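Hypothetical bacterial 6-phosphogluconolactonase (PDB 3SCY) is a putative 6-phosphogluconolactonase with a seven-bladed beta-propeller fold, which probably hydrolyses 6-phosphogluconolactone. Local coordinates at residues 20-26 with 350-354; 65-71 with 100-105; 94-98 with 122-126; 142-147 with 175-180. All coordinates share one frame; numbering follows the deposited sequence.

Interaction 1 of 4, residues 20-26 with 350-354; sequences TYTSGNS and KVDKP
Thr20 and Tyr21 lie against the main chain of Lys353, whose carbonyl oxygen accepts the Tyr21 amide (Tyr21 N to Lys353 O 3.2 Å) and is also approached by the alpha carbon of Thr20, with Thr20 CA 3.1 Å from Lys353 O. The methyl of Thr20 reaches past this carbonyl to Asp352 O (CG2 to O 3.4 Å) and touches Val351 CG1, the two side chains crossing at about a right angle. The long chain of Lys353 runs alongside Tyr21 CB and Ser23 OG, then bends at its last torsion (chi4 61°), which turns the ammonium back toward its neighbour: Lys353 NZ lies 3.1 Å from Asp352 OD2 in a salt bridge, on the syn side of the carboxylate though out of its plane. The same oxygen takes a weak bond from the Asn25 amide and accepts a hydrogen bond from a water, 2.8 Å from Asp352 OD2. That water also donates to Tyr21 O and accepts from Gly24 N and Ser26 N, tying the turn together. Further out, Ser26 OG donates to Thr20 OG1 across the base of the loop (2.6 Å), and Asn328 OD1 bonds to Lys353 N. Thr20 and Pro354 form an antiparallel non-hydrogen-bonded pair at the mouth of strands 13-20 and 354-360, so a C-terminal strand completes a blade begun at the N-terminus: the "Velcro" ring closure familiar from beta-propellers.

Interaction 2 of 4, residues 65-71 with 100-105; sequences YSVNEFS and ADPCYL
Val67 packs against the start of strand 102-105, at Pro102, its CG2 3.4 Å from Pro102 O and its CG1 4.0 Å from Pro102 CB. On one flank of this dense patch Leu105 pushes CD1 against Tyr65 CB at 3.8 Å; on the other, the proline ring brings CG up to the carbonyl oxygen of Asn68. The side chain of Glu69 starts opposite its own backbone nitrogen (chi1 -167°) and continues extended, which lays CG 3.2 Å from Pro102 O and carries the carboxylate past Asp101 CB. Carbons of Val67 and Glu69 pack against Pro102 O, a buried carbonyl with no polar partner. The solvent-facing end is tied by one firm backbone bond, Asp101 N donating to Phe70 O (2.8 Å) from above the carbonyl plane. Looser is the weak and unsettled approach of Ser71 OG to Asp101 OD2, beside a water that bridges this hydroxyl and Asp101 OD1, 2.7 Å from the latter. Segment axes 163° apart carry the two strands, which belong to adjacent blades, past each other without sheet pairing. The carboxylates of Glu69 and Asp101 stand nearly perpendicular, with Glu69 OE2 4.0 Å from Asp101 OD1; Tyr21 and Ser53 bond to Glu69 OE1, Ser118 to Asp101 OD2. The strand part thus joins by apolar packing, the Ser71 end by one backbone bond and water-bridged polar groups.

Interaction 3 of 4, residues 94-98 with 122-126; sequences TQKTM and ITVFP
Phe125 inserts its ring beside the end of strand 94-96, touching Gln95, Lys96 and Thr97 in turn. From CB the side chain leaves with CG opposite the carbonyl carbon (chi1 -55°), an orientation that directs the ring across the gap between two blades. On its near side CD2 meets the CB of Gln95, and the next atom, CE2, comes closer still, 3.6 Å from Gln95 CB. This methylene approaches the ring obliquely, while the rest of Gln95 bends away at its second torsion to let NE2 bond to Leu133 O. CE2 is also 3.3 Å from Lys96 O, which lies at the ring edge, near its plane. At the tip, CZ touches both the backbone and the side chain of Thr97: Phe125 CZ lies 3.8 Å from Thr97 CA and equally far from Thr97 CG2. The methyl sits in the ring plane and continues round the edge toward CE1. Beyond the ring the link becomes polar. Thr123 OG1 donates to Thr97 O over 2.7 Å, in the carbonyl plane and on a lone pair, while Thr123 CG2 packs against the same oxygen at 3.4 Å. Asn116 ND2 bonds to this threonine hydroxyl as well, whereas Thr97 OG1 turns from the interface to Gly99 O. The end of strand 88-96 and the residue after it are thus fastened to the third strand of the next blade by one directed bond beside an aromatic wedge; the carbonyl of Lys96 meeting the ring's hydrogen-bearing rim is consistent with a mildly favourable electrostatic fit.

Interaction 4 of 4, residues 142-147 with 175-180; sequences FKGSGP and GTDQIH
Phe142 and His180 each hold CG opposite their carbonyl carbon (chi1 -60° and -58°), and with these matching torsions the two side chains, each pointing toward the other segment, slide past one another in opposite directions until their rings overlap. The result is a face-to-face stack, with the ring centroids 4.1 Å apart and the planes inclined by 30°. Phe142 CD1 stands over the middle of the imidazole, whereas Phe142 CE1 comes 3.4 Å from His180 CG. Gln178 CB lies over the opposite imidazole face, and a bond from His180 NE2 to Asp173 OD2 fixes the rotation of the ring. That carboxylate oxygen also binds Thr176 OG1; with OG1 bound there, Thr176 CG2 is turned toward segment 142-147, 3.5 Å from Gly144 C and against the Gly144-Ser145 peptide. Farther along, the chain from Ser145 to Gly146 passes close to Gly175 O without bonding to it. Pro147 CD and Asp177 OD2 meet from opposite directions at 3.7 Å, the carboxylate being held in turn by the amides of Gly210 and Gly212. Asp177 and Gln178 both face Asp173, forming a G1 beta bulge at the turn between strands 168-173 and 178-184. Segment 142-147, which emerges from the outermost strand 138-141 of the preceding blade, drapes over this turn on its way to the innermost strand 157-162, with Ala204 of strand 197-206 against the imidazole beyond.

Interactions 2 and 3 are the buried pair and bind the same two blades: their segments alternate along the chain, and they meet where Pro102 CB packs on Thr97 CG2. Interaction 2 lies nearer the centre of the chain, interaction 3 farther out. Interactions 1 and 4 are partly buried and lie largely in loops at strand ends, but the first relies on a backbone bond and a shared water, with a salt bridge inside one of its loops, the fourth on ring stacking with no direct hydrogen bond between its segments. Tyr21 of interaction 1 reaches Glu69 of interaction 2 through its hydroxyl, and Phe142 of interaction 4 touches Ile122 of interaction 3. The closure at 20-26 with 350-354 encloses the other three in sequence.

Interaction 1 of 4, residues 20-26 with 350-354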
loop_
_atom_site.group_PDB
_atom_site.type_symbol
_atom_site.label_atom_id
_atom_site.label_comp_id
_atom_site.label_asym_id
_atom_site.label_seq_id
_atom_site.Cartn_x
_atom_site.Cartn_y
_atom_site.Cartn_z
ATOM N N THR A 20 0.276 4.259 -11.785
ATOM C CA THR A 20 -0.149 5.629 -12.078
ATOM C C THR A 20 -1.637 5.764 -12.300
ATOM O O THR A 20 -2.351 4.770 -12.392
ATOM C CB THR A 20 0.507 6.066 -13.416
ATOM O OG1 THR A 20 -0.079 5.328 -14.508
ATOM C CG2 THR A 20 2.043 5.923 -13.426
ATOM N N TYR A 21 -2.093 7.014 -12.437
ATOM C CA TYR A 21 -3.422 7.303 -12.973
ATOM C C TYR A 21 -3.209 7.625 -14.441
ATOM O O TYR A 21 -2.224 8.284 -14.796
ATOM C CB TYR A 21 -4.112 8.435 -12.228
ATOM C CG TYR A 21 -4.670 7.986 -10.899
ATOM C CD1 TYR A 21 -5.728 7.087 -10.833
ATOM C CD2 TYR A 21 -4.115 8.429 -9.705
ATOM C CE1 TYR A 21 -6.254 6.679 -9.609
ATOM C CE2 TYR A 21 -4.640 8.040 -8.476
ATOM C CZ TYR A 21 -5.693 7.145 -8.431
ATOM O OH TYR A 21 -6.182 6.741 -7.206
ATOM N N THR A 22 -4.094 7.121 -15.312
ATOM C CA THR A 22 -3.907 7.270 -16.748
ATOM C C THR A 22 -4.845 8.319 -17.393
ATOM O O THR A 22 -4.975 8.294 -18.615
ATOM C CB THR A 22 -4.064 5.896 -17.420
ATOM O OG1 THR A 22 -5.307 5.298 -17.030
ATOM C CG2 THR A 22 -2.931 4.952 -17.057
ATOM N N SER A 23 -5.424 9.265 -16.600
ATOM C CA SER A 23 -6.291 10.352 -17.124
ATOM C C SER A 23 -5.495 11.343 -17.969
ATOM O O SER A 23 -6.090 12.101 -18.736
ATOM C CB SER A 23 -6.999 11.104 -15.996
ATOM O OG SER A 23 -6.128 11.415 -14.918
ATOM N N GLY A 24 -4.173 11.343 -17.811
ATOM C CA GLY A 24 -3.271 12.208 -18.563
ATOM C C GLY A 24 -2.500 11.436 -19.613
ATOM O O GLY A 24 -3.087 10.647 -20.355
ATOM N N ASN A 25 -1.168 11.620 -19.640
ATOM C CA ASN A 25 -0.251 11.023 -20.618
ATOM C C ASN A 25 0.318 9.669 -20.194
ATOM O O ASN A 25 1.030 9.056 -20.992
ATOM C CB ASN A 25 0.918 11.971 -20.909
ATOM C CG ASN A 25 0.559 13.190 -21.717
ATOM O OD1 ASN A 25 -0.271 13.149 -22.636
ATOM N ND2 ASN A 25 1.220 14.298 -21.415
ATOM N N SER A 26 0.046 9.204 -18.956
ATOM C CA SER A 26 0.595 7.911 -18.538
ATOM C C SER A 26 -0.003 6.741 -19.313
ATOM O O SER A 26 -1.217 6.715 -19.518
ATOM C CB SER A 26 0.334 7.672 -17.057
ATOM O OG SER A 26 0.701 6.348 -16.713
ATOM N N LYS A 350 11.057 11.161 -13.885
ATOM C CA LYS A 350 9.875 11.730 -14.534
ATOM C C LYS A 350 8.894 10.635 -14.877
ATOM O O LYS A 350 9.261 9.674 -15.549
ATOM C CB LYS A 350 10.251 12.526 -15.809
ATOM N N VAL A 351 7.671 10.732 -14.331
ATOM C CA VAL A 351 6.552 9.788 -14.558
ATOM C C VAL A 351 5.264 10.585 -14.440
ATOM O O VAL A 351 5.151 11.351 -13.494
ATOM C CB VAL A 351 6.521 8.568 -13.571
ATOM C CG1 VAL A 351 5.412 7.585 -13.935
ATOM C CG2 VAL A 351 7.851 7.841 -13.485
ATOM N N ASP A 352 4.270 10.391 -15.330
ATOM C CA ASP A 352 3.016 11.127 -15.156
ATOM C C ASP A 352 2.156 10.445 -14.102
ATOM O O ASP A 352 1.947 9.224 -14.155
ATOM C CB ASP A 352 2.220 11.290 -16.471
ATOM C CG ASP A 352 1.292 12.505 -16.489
ATOM O OD1 ASP A 352 1.799 13.646 -16.377
ATOM O OD2 ASP A 352 0.060 12.319 -16.639
ATOM N N LYS A 353 1.705 11.238 -13.111
ATOM C CA LYS A 353 0.781 10.828 -12.038
ATOM C C LYS A 353 1.199 9.514 -11.346
ATOM O O LYS A 353 0.370 8.600 -11.241
ATOM C CB LYS A 353 -0.660 10.728 -12.573
ATOM C CG LYS A 353 -1.138 12.040 -13.182
ATOM C CD LYS A 353 -2.625 12.056 -13.457
ATOM C CE LYS A 353 -3.056 13.403 -14.017
ATOM N NZ LYS A 353 -2.390 13.723 -15.302
ATOM N N PRO A 354 2.461 9.410 -10.840
ATOM C CA PRO A 354 2.863 8.187 -10.136
ATOM C C PRO A 354 2.180 8.101 -8.792
ATOM O O PRO A 354 2.144 9.114 -8.058
ATOM C CB PRO A 354 4.377 8.331 -9.983
ATOM C CG PRO A 354 4.595 9.847 -9.896
ATOM C CD PRO A 354 3.547 10.424 -10.843
HETATM O O HOH W 1 -1.775 10.170 -16.674
#

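Interaction 2 of 4, residues 65-71 with 100-105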
loop_
_atom_site.group_PDB
_atom_site.type_symbol
_atom_site.label_atom_id
_atom_site.label_comp_id
_atom_site.label_asym_id
_atom_site.label_seq_id
_atom_site.Cartn_x
_atom_site.Cartn_y
_atom_site.Cartn_z
ATOM N N TYR A 65 0.178 -8.060 -10.050
ATOM C CA TYR A 65 -1.265 -7.865 -10.070
ATOM C C TYR A 65 -1.538 -6.428 -9.827
ATOM O O TYR A 65 -0.942 -5.834 -8.933
ATOM C CB TYR A 65 -1.976 -8.744 -9.025
ATOM C CG TYR A 65 -1.658 -10.205 -9.222
ATOM C CD1 TYR A 65 -2.392 -10.986 -10.110
ATOM C CD2 TYR A 65 -0.569 -10.792 -8.582
ATOM C CE1 TYR A 65 -2.067 -12.327 -10.335
ATOM C CE2 TYR A 65 -0.208 -12.113 -8.838
ATOM C CZ TYR A 65 -0.967 -12.884 -9.710
ATOM O OH TYR A 65 -0.646 -14.194 -9.951
ATOM N N SER A 66 -2.419 -5.827 -10.634
ATOM C CA SER A 66 -2.736 -4.422 -10.443
ATOM C C SER A 66 -4.217 -4.213 -10.374
ATOM O O SER A 66 -4.976 -4.947 -10.994
ATOM C CB SER A 66 -2.149 -3.574 -11.573
ATOM O OG SER A 66 -2.971 -3.541 -12.731
ATOM N N VAL A 67 -4.627 -3.159 -9.678
ATOM C CA VAL A 67 -6.027 -2.789 -9.735
ATOM C C VAL A 67 -6.204 -2.055 -11.070
ATOM O O VAL A 67 -5.207 -1.687 -11.728
ATOM C CB VAL A 67 -6.484 -1.892 -8.562
ATOM C CG1 VAL A 67 -6.291 -2.590 -7.222
ATOM C CG2 VAL A 67 -5.788 -0.515 -8.597
ATOM N N ASN A 68 -7.469 -1.864 -11.477
ATOM C CA ASN A 68 -7.885 -0.967 -12.565
ATOM C C ASN A 68 -8.912 -0.103 -11.866
ATOM O O ASN A 68 -10.052 -0.547 -11.675
ATOM C CB ASN A 68 -8.411 -1.726 -13.794
ATOM C CG ASN A 68 -7.365 -2.647 -14.376
ATOM O OD1 ASN A 68 -6.415 -2.212 -15.037
ATOM N ND2 ASN A 68 -7.472 -3.935 -14.091
ATOM N N GLU A 69 -8.487 1.065 -11.371
ATOM C CA GLU A 69 -9.331 1.878 -10.508
ATOM C C GLU A 69 -10.318 2.729 -11.290
ATOM O O GLU A 69 -9.993 3.816 -11.761
ATOM C CB GLU A 69 -8.494 2.720 -9.539
ATOM C CG GLU A 69 -9.347 3.324 -8.437
ATOM C CD GLU A 69 -8.676 4.364 -7.567
ATOM O OE1 GLU A 69 -7.430 4.471 -7.601
ATOM O OE2 GLU A 69 -9.402 5.040 -6.805
ATOM N N PHE A 70 -11.537 2.195 -11.398
ATOM C CA PHE A 70 -12.664 2.812 -12.072
ATOM C C PHE A 70 -13.878 2.785 -11.182
ATOM O O PHE A 70 -14.052 1.836 -10.407
ATOM C CB PHE A 70 -12.948 2.100 -13.396
ATOM C CG PHE A 70 -11.907 2.461 -14.413
ATOM C CD1 PHE A 70 -11.981 3.664 -15.109
ATOM C CD2 PHE A 70 -10.825 1.622 -14.653
ATOM C CE1 PHE A 70 -11.006 4.009 -16.044
ATOM C CE2 PHE A 70 -9.831 1.986 -15.554
ATOM C CZ PHE A 70 -9.938 3.169 -16.260
ATOM N N SER A 71 -14.703 3.862 -11.306
ATOM C CA SER A 71 -15.896 4.179 -10.512
ATOM C C SER A 71 -17.124 3.363 -10.897
ATOM O O SER A 71 -18.080 3.327 -10.121
ATOM C CB SER A 71 -16.231 5.664 -10.635
ATOM O OG SER A 71 -15.167 6.466 -10.148
ATOM N N ALA A 100 -16.679 -0.787 -6.933
ATOM C CA ALA A 100 -16.063 0.385 -7.530
ATOM C C ALA A 100 -14.816 0.862 -6.815
ATOM O O ALA A 100 -14.697 0.763 -5.592
ATOM C CB ALA A 100 -17.068 1.511 -7.601
ATOM N N ASP A 101 -13.891 1.385 -7.618
ATOM C CA ASP A 101 -12.613 1.990 -7.249
ATOM C C ASP A 101 -11.700 1.088 -6.391
ATOM O O ASP A 101 -11.254 1.493 -5.305
ATOM C CB ASP A 101 -12.805 3.375 -6.609
ATOM C CG ASP A 101 -13.289 4.408 -7.614
ATOM O OD1 ASP A 101 -12.854 4.352 -8.789
ATOM O OD2 ASP A 101 -14.120 5.252 -7.236
ATOM N N PRO A 102 -11.326 -0.095 -6.919
ATOM C CA PRO A 102 -10.336 -0.932 -6.207
ATOM C C PRO A 102 -9.066 -0.112 -6.088
ATOM O O PRO A 102 -8.627 0.472 -7.076
ATOM C CB PRO A 102 -10.218 -2.179 -7.091
ATOM C CG PRO A 102 -10.602 -1.672 -8.489
ATOM C CD PRO A 102 -11.699 -0.681 -8.228
ATOM N N CYS A 103 -8.518 0.027 -4.850
ATOM C CA CYS A 103 -7.415 0.971 -4.651
ATOM C C CYS A 103 -6.247 0.374 -3.886
ATOM O O CYS A 103 -5.269 1.080 -3.599
ATOM C CB CYS A 103 -7.944 2.204 -3.924
ATOM S SG CYS A 103 -8.533 1.846 -2.243
ATOM N N TYR A 104 -6.336 -0.899 -3.544
ATOM C CA TYR A 104 -5.311 -1.626 -2.807
ATOM C C TYR A 104 -5.497 -3.089 -3.068
ATOM O O TYR A 104 -6.645 -3.523 -3.247
ATOM C CB TYR A 104 -5.414 -1.369 -1.287
ATOM C CG TYR A 104 -4.126 -1.657 -0.529
ATOM C CD1 TYR A 104 -3.832 -2.942 -0.063
ATOM C CD2 TYR A 104 -3.268 -0.631 -0.177
ATOM C CE1 TYR A 104 -2.668 -3.207 0.664
ATOM C CE2 TYR A 104 -2.118 -0.872 0.579
ATOM C CZ TYR A 104 -1.811 -2.163 0.978
ATOM O OH TYR A 104 -0.702 -2.377 1.761
ATOM N N LEU A 105 -4.431 -3.872 -3.028
ATOM C CA LEU A 105 -4.621 -5.316 -3.148
ATOM C C LEU A 105 -3.523 -6.060 -2.393
ATOM O O LEU A 105 -2.445 -5.497 -2.104
ATOM C CB LEU A 105 -4.800 -5.784 -4.624
ATOM C CG LEU A 105 -3.590 -5.883 -5.552
ATOM C CD1 LEU A 105 -4.041 -6.313 -6.946
ATOM C CD2 LEU A 105 -2.826 -4.555 -5.699
HETATM O O HOH W 2 -12.440 6.534 -10.321
#

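Interaction 3 of 4, residues 94-98 with 122-126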
loop_
_atom_site.group_PDB
_atom_site.type_symbol
_atom_site.label_atom_id
_atom_site.label_comp_id
_atom_site.label_asym_id
_atom_site.label_seq_id
_atom_site.Cartn_x
_atom_site.Cartn_y
_atom_site.Cartn_z
ATOM N N THR A 94 -7.728 -10.291 -17.019
ATOM C CA THR A 94 -8.356 -9.286 -16.171
ATOM C C THR A 94 -9.653 -9.878 -15.629
ATOM O O THR A 94 -10.285 -10.698 -16.313
ATOM C CB THR A 94 -8.607 -7.997 -17.001
ATOM O OG1 THR A 94 -7.431 -7.645 -17.731
ATOM C CG2 THR A 94 -9.062 -6.813 -16.158
ATOM N N GLN A 95 -10.045 -9.477 -14.415
ATOM C CA GLN A 95 -11.310 -9.924 -13.833
ATOM C C GLN A 95 -11.956 -8.746 -13.129
ATOM O O GLN A 95 -11.256 -7.966 -12.495
ATOM C CB GLN A 95 -11.145 -11.120 -12.872
ATOM C CG GLN A 95 -10.564 -12.400 -13.481
ATOM C CD GLN A 95 -11.536 -13.188 -14.332
ATOM O OE1 GLN A 95 -12.667 -12.760 -14.617
ATOM N NE2 GLN A 95 -11.111 -14.367 -14.763
ATOM N N LYS A 96 -13.277 -8.651 -13.179
ATOM C CA LYS A 96 -14.021 -7.543 -12.572
ATOM C C LYS A 96 -14.119 -7.705 -11.054
ATOM O O LYS A 96 -14.290 -8.813 -10.549
ATOM C CB LYS A 96 -15.427 -7.458 -13.209
ATOM C CG LYS A 96 -15.399 -7.241 -14.723
ATOM C CD LYS A 96 -14.811 -5.875 -15.162
ATOM C CE LYS A 96 -15.082 -5.554 -16.620
ATOM N NZ LYS A 96 -14.268 -6.388 -17.549
ATOM N N THR A 97 -13.996 -6.587 -10.325
ATOM C CA THR A 97 -14.084 -6.635 -8.868
ATOM C C THR A 97 -15.518 -6.636 -8.389
ATOM O O THR A 97 -15.751 -7.009 -7.246
ATOM C CB THR A 97 -13.387 -5.421 -8.256
ATOM O OG1 THR A 97 -13.930 -4.229 -8.816
ATOM C CG2 THR A 97 -11.914 -5.455 -8.459
HETATM N N MSE A 98 -16.450 -6.068 -9.198
HETATM C CA MSE A 98 -17.862 -5.909 -8.832
HETATM C C MSE A 98 -17.957 -5.038 -7.553
HETATM O O MSE A 98 -18.843 -5.195 -6.716
HETATM C CB MSE A 98 -18.563 -7.254 -8.715
HETATM C CG MSE A 98 -18.836 -7.845 -10.109
HETATM SE SE MSE A 98 -19.134 -9.710 -10.054
HETATM C CE MSE A 98 -17.385 -10.284 -9.607
ATOM N N ILE A 122 -14.767 -5.595 -0.309
ATOM C CA ILE A 122 -13.522 -6.256 -0.636
ATOM C C ILE A 122 -13.857 -7.433 -1.546
ATOM O O ILE A 122 -14.933 -8.050 -1.423
ATOM C CB ILE A 122 -12.662 -6.688 0.580
ATOM C CG1 ILE A 122 -13.397 -7.730 1.454
ATOM C CG2 ILE A 122 -12.223 -5.457 1.382
ATOM C CD1 ILE A 122 -12.505 -8.298 2.597
ATOM N N THR A 123 -12.988 -7.684 -2.514
ATOM C CA THR A 123 -13.208 -8.767 -3.476
ATOM C C THR A 123 -12.067 -9.777 -3.383
ATOM O O THR A 123 -10.901 -9.395 -3.326
ATOM C CB THR A 123 -13.346 -8.207 -4.918
ATOM O OG1 THR A 123 -14.390 -7.245 -4.937
ATOM C CG2 THR A 123 -13.695 -9.311 -5.939
ATOM N N VAL A 124 -12.410 -11.074 -3.414
ATOM C CA VAL A 124 -11.444 -12.166 -3.382
ATOM C C VAL A 124 -11.412 -12.820 -4.754
ATOM O O VAL A 124 -12.489 -13.131 -5.293
ATOM C CB VAL A 124 -11.846 -13.220 -2.289
ATOM C CG1 VAL A 124 -10.880 -14.398 -2.253
ATOM C CG2 VAL A 124 -11.943 -12.563 -0.912
ATOM N N PHE A 125 -10.193 -13.057 -5.284
ATOM C CA PHE A 125 -10.004 -13.786 -6.535
ATOM C C PHE A 125 -9.063 -14.947 -6.306
ATOM O O PHE A 125 -7.924 -14.698 -5.905
ATOM C CB PHE A 125 -9.393 -12.900 -7.650
ATOM C CG PHE A 125 -10.097 -11.619 -7.999
ATOM C CD1 PHE A 125 -9.855 -10.459 -7.276
ATOM C CD2 PHE A 125 -10.959 -11.555 -9.087
ATOM C CE1 PHE A 125 -10.468 -9.260 -7.618
ATOM C CE2 PHE A 125 -11.612 -10.368 -9.400
ATOM C CZ PHE A 125 -11.356 -9.218 -8.672
ATOM N N PRO A 126 -9.443 -16.194 -6.643
ATOM C CA PRO A 126 -8.461 -17.281 -6.591
ATOM C C PRO A 126 -7.421 -17.073 -7.698
ATOM O O PRO A 126 -7.754 -16.556 -8.774
ATOM C CB PRO A 126 -9.288 -18.552 -6.873
ATOM C CG PRO A 126 -10.749 -18.123 -6.738
ATOM C CD PRO A 126 -10.754 -16.659 -7.140
#

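Interaction 4 of 4, residues 142-147 with 175-180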
loop_
_atom_site.group_PDB
_atom_site.type_symbol
_atom_site.label_atom_id
_atom_site.label_comp_id
_atom_site.label_asym_id
_atom_site.label_seq_id
_atom_site.Cartn_x
_atom_site.Cartn_y
_atom_site.Cartn_z
ATOM N N PHE A 142 -19.840 -4.026 3.127
ATOM C CA PHE A 142 -19.856 -3.453 4.465
ATOM C C PHE A 142 -20.952 -2.422 4.554
ATOM O O PHE A 142 -21.434 -1.931 3.526
ATOM C CB PHE A 142 -18.492 -2.831 4.825
ATOM C CG PHE A 142 -17.380 -3.848 4.782
ATOM C CD1 PHE A 142 -17.098 -4.642 5.887
ATOM C CD2 PHE A 142 -16.604 -4.007 3.637
ATOM C CE1 PHE A 142 -16.085 -5.610 5.833
ATOM C CE2 PHE A 142 -15.596 -4.980 3.579
ATOM C CZ PHE A 142 -15.329 -5.761 4.685
ATOM N N LYS A 143 -21.366 -2.111 5.780
ATOM C CA LYS A 143 -22.395 -1.116 6.048
ATOM C C LYS A 143 -21.920 -0.121 7.093
ATOM O O LYS A 143 -21.071 -0.442 7.931
ATOM C CB LYS A 143 -23.697 -1.792 6.511
ATOM C CG LYS A 143 -24.391 -2.596 5.413
ATOM C CD LYS A 143 -25.702 -3.217 5.913
ATOM C CE LYS A 143 -26.386 -4.037 4.850
ATOM N NZ LYS A 143 -27.732 -4.498 5.286
ATOM N N GLY A 144 -22.455 1.091 7.027
ATOM C CA GLY A 144 -22.128 2.116 8.003
ATOM C C GLY A 144 -21.710 3.439 7.427
ATOM O O GLY A 144 -21.707 3.641 6.209
ATOM N N SER A 145 -21.352 4.348 8.328
ATOM C CA SER A 145 -20.911 5.700 7.993
ATOM C C SER A 145 -20.126 6.274 9.161
ATOM O O SER A 145 -20.020 5.652 10.223
ATOM C CB SER A 145 -22.109 6.585 7.647
ATOM O OG SER A 145 -23.030 6.614 8.721
ATOM N N GLY A 146 -19.578 7.453 8.951
ATOM C CA GLY A 146 -18.815 8.167 9.960
ATOM C C GLY A 146 -19.251 9.614 10.020
ATOM O O GLY A 146 -20.157 10.013 9.284
ATOM N N PRO A 147 -18.605 10.426 10.867
ATOM C CA PRO A 147 -19.063 11.823 11.041
ATOM C C PRO A 147 -18.717 12.789 9.905
ATOM O O PRO A 147 -19.457 13.761 9.737
ATOM C CB PRO A 147 -18.376 12.266 12.330
ATOM C CG PRO A 147 -17.193 11.382 12.457
ATOM C CD PRO A 147 -17.558 10.069 11.847
ATOM N N GLY A 175 -14.402 5.034 5.621
ATOM C CA GLY A 175 -15.743 5.557 5.807
ATOM C C GLY A 175 -16.397 5.311 7.146
ATOM O O GLY A 175 -17.273 6.086 7.540
ATOM N N THR A 176 -16.025 4.223 7.838
ATOM C CA THR A 176 -16.704 3.907 9.101
ATOM C C THR A 176 -15.764 3.914 10.311
ATOM O O THR A 176 -16.204 3.522 11.392
ATOM C CB THR A 176 -17.434 2.561 9.001
ATOM O OG1 THR A 176 -16.466 1.513 8.947
ATOM C CG2 THR A 176 -18.369 2.489 7.803
ATOM N N ASP A 177 -14.487 4.348 10.141
ATOM C CA ASP A 177 -13.516 4.405 11.254
ATOM C C ASP A 177 -13.313 3.020 11.890
ATOM O O ASP A 177 -13.200 2.900 13.105
ATOM C CB ASP A 177 -13.951 5.447 12.313
ATOM C CG ASP A 177 -13.883 6.850 11.754
ATOM O OD1 ASP A 177 -12.855 7.190 11.130
ATOM O OD2 ASP A 177 -14.859 7.603 11.928
ATOM N N GLN A 178 -13.246 1.994 11.064
ATOM C CA GLN A 178 -13.059 0.627 11.537
ATOM C C GLN A 178 -12.003 -0.100 10.749
ATOM O O GLN A 178 -11.746 0.221 9.595
ATOM C CB GLN A 178 -14.375 -0.179 11.441
ATOM C CG GLN A 178 -15.454 0.260 12.421
ATOM C CD GLN A 178 -16.736 -0.496 12.184
ATOM O OE1 GLN A 178 -17.371 -0.402 11.129
ATOM N NE2 GLN A 178 -17.157 -1.242 13.179
ATOM N N ILE A 179 -11.399 -1.093 11.387
ATOM C CA ILE A 179 -10.529 -2.081 10.784
ATOM C C ILE A 179 -11.316 -3.394 10.905
ATOM O O ILE A 179 -11.470 -3.914 12.015
ATOM C CB ILE A 179 -9.126 -2.163 11.418
ATOM C CG1 ILE A 179 -8.407 -0.789 11.351
ATOM C CG2 ILE A 179 -8.296 -3.255 10.706
ATOM C CD1 ILE A 179 -7.187 -0.649 12.325
ATOM N N HIS A 180 -11.851 -3.884 9.786
ATOM C CA HIS A 180 -12.617 -5.131 9.739
ATOM C C HIS A 180 -11.670 -6.329 9.843
ATOM O O HIS A 180 -10.571 -6.293 9.290
ATOM C CB HIS A 180 -13.455 -5.193 8.460
ATOM C CG HIS A 180 -14.387 -4.037 8.334
ATOM N ND1 HIS A 180 -15.596 -3.998 9.029
ATOM C CD2 HIS A 180 -14.275 -2.923 7.577
ATOM C CE1 HIS A 180 -16.156 -2.843 8.696
ATOM N NE2 HIS A 180 -15.410 -2.168 7.816
#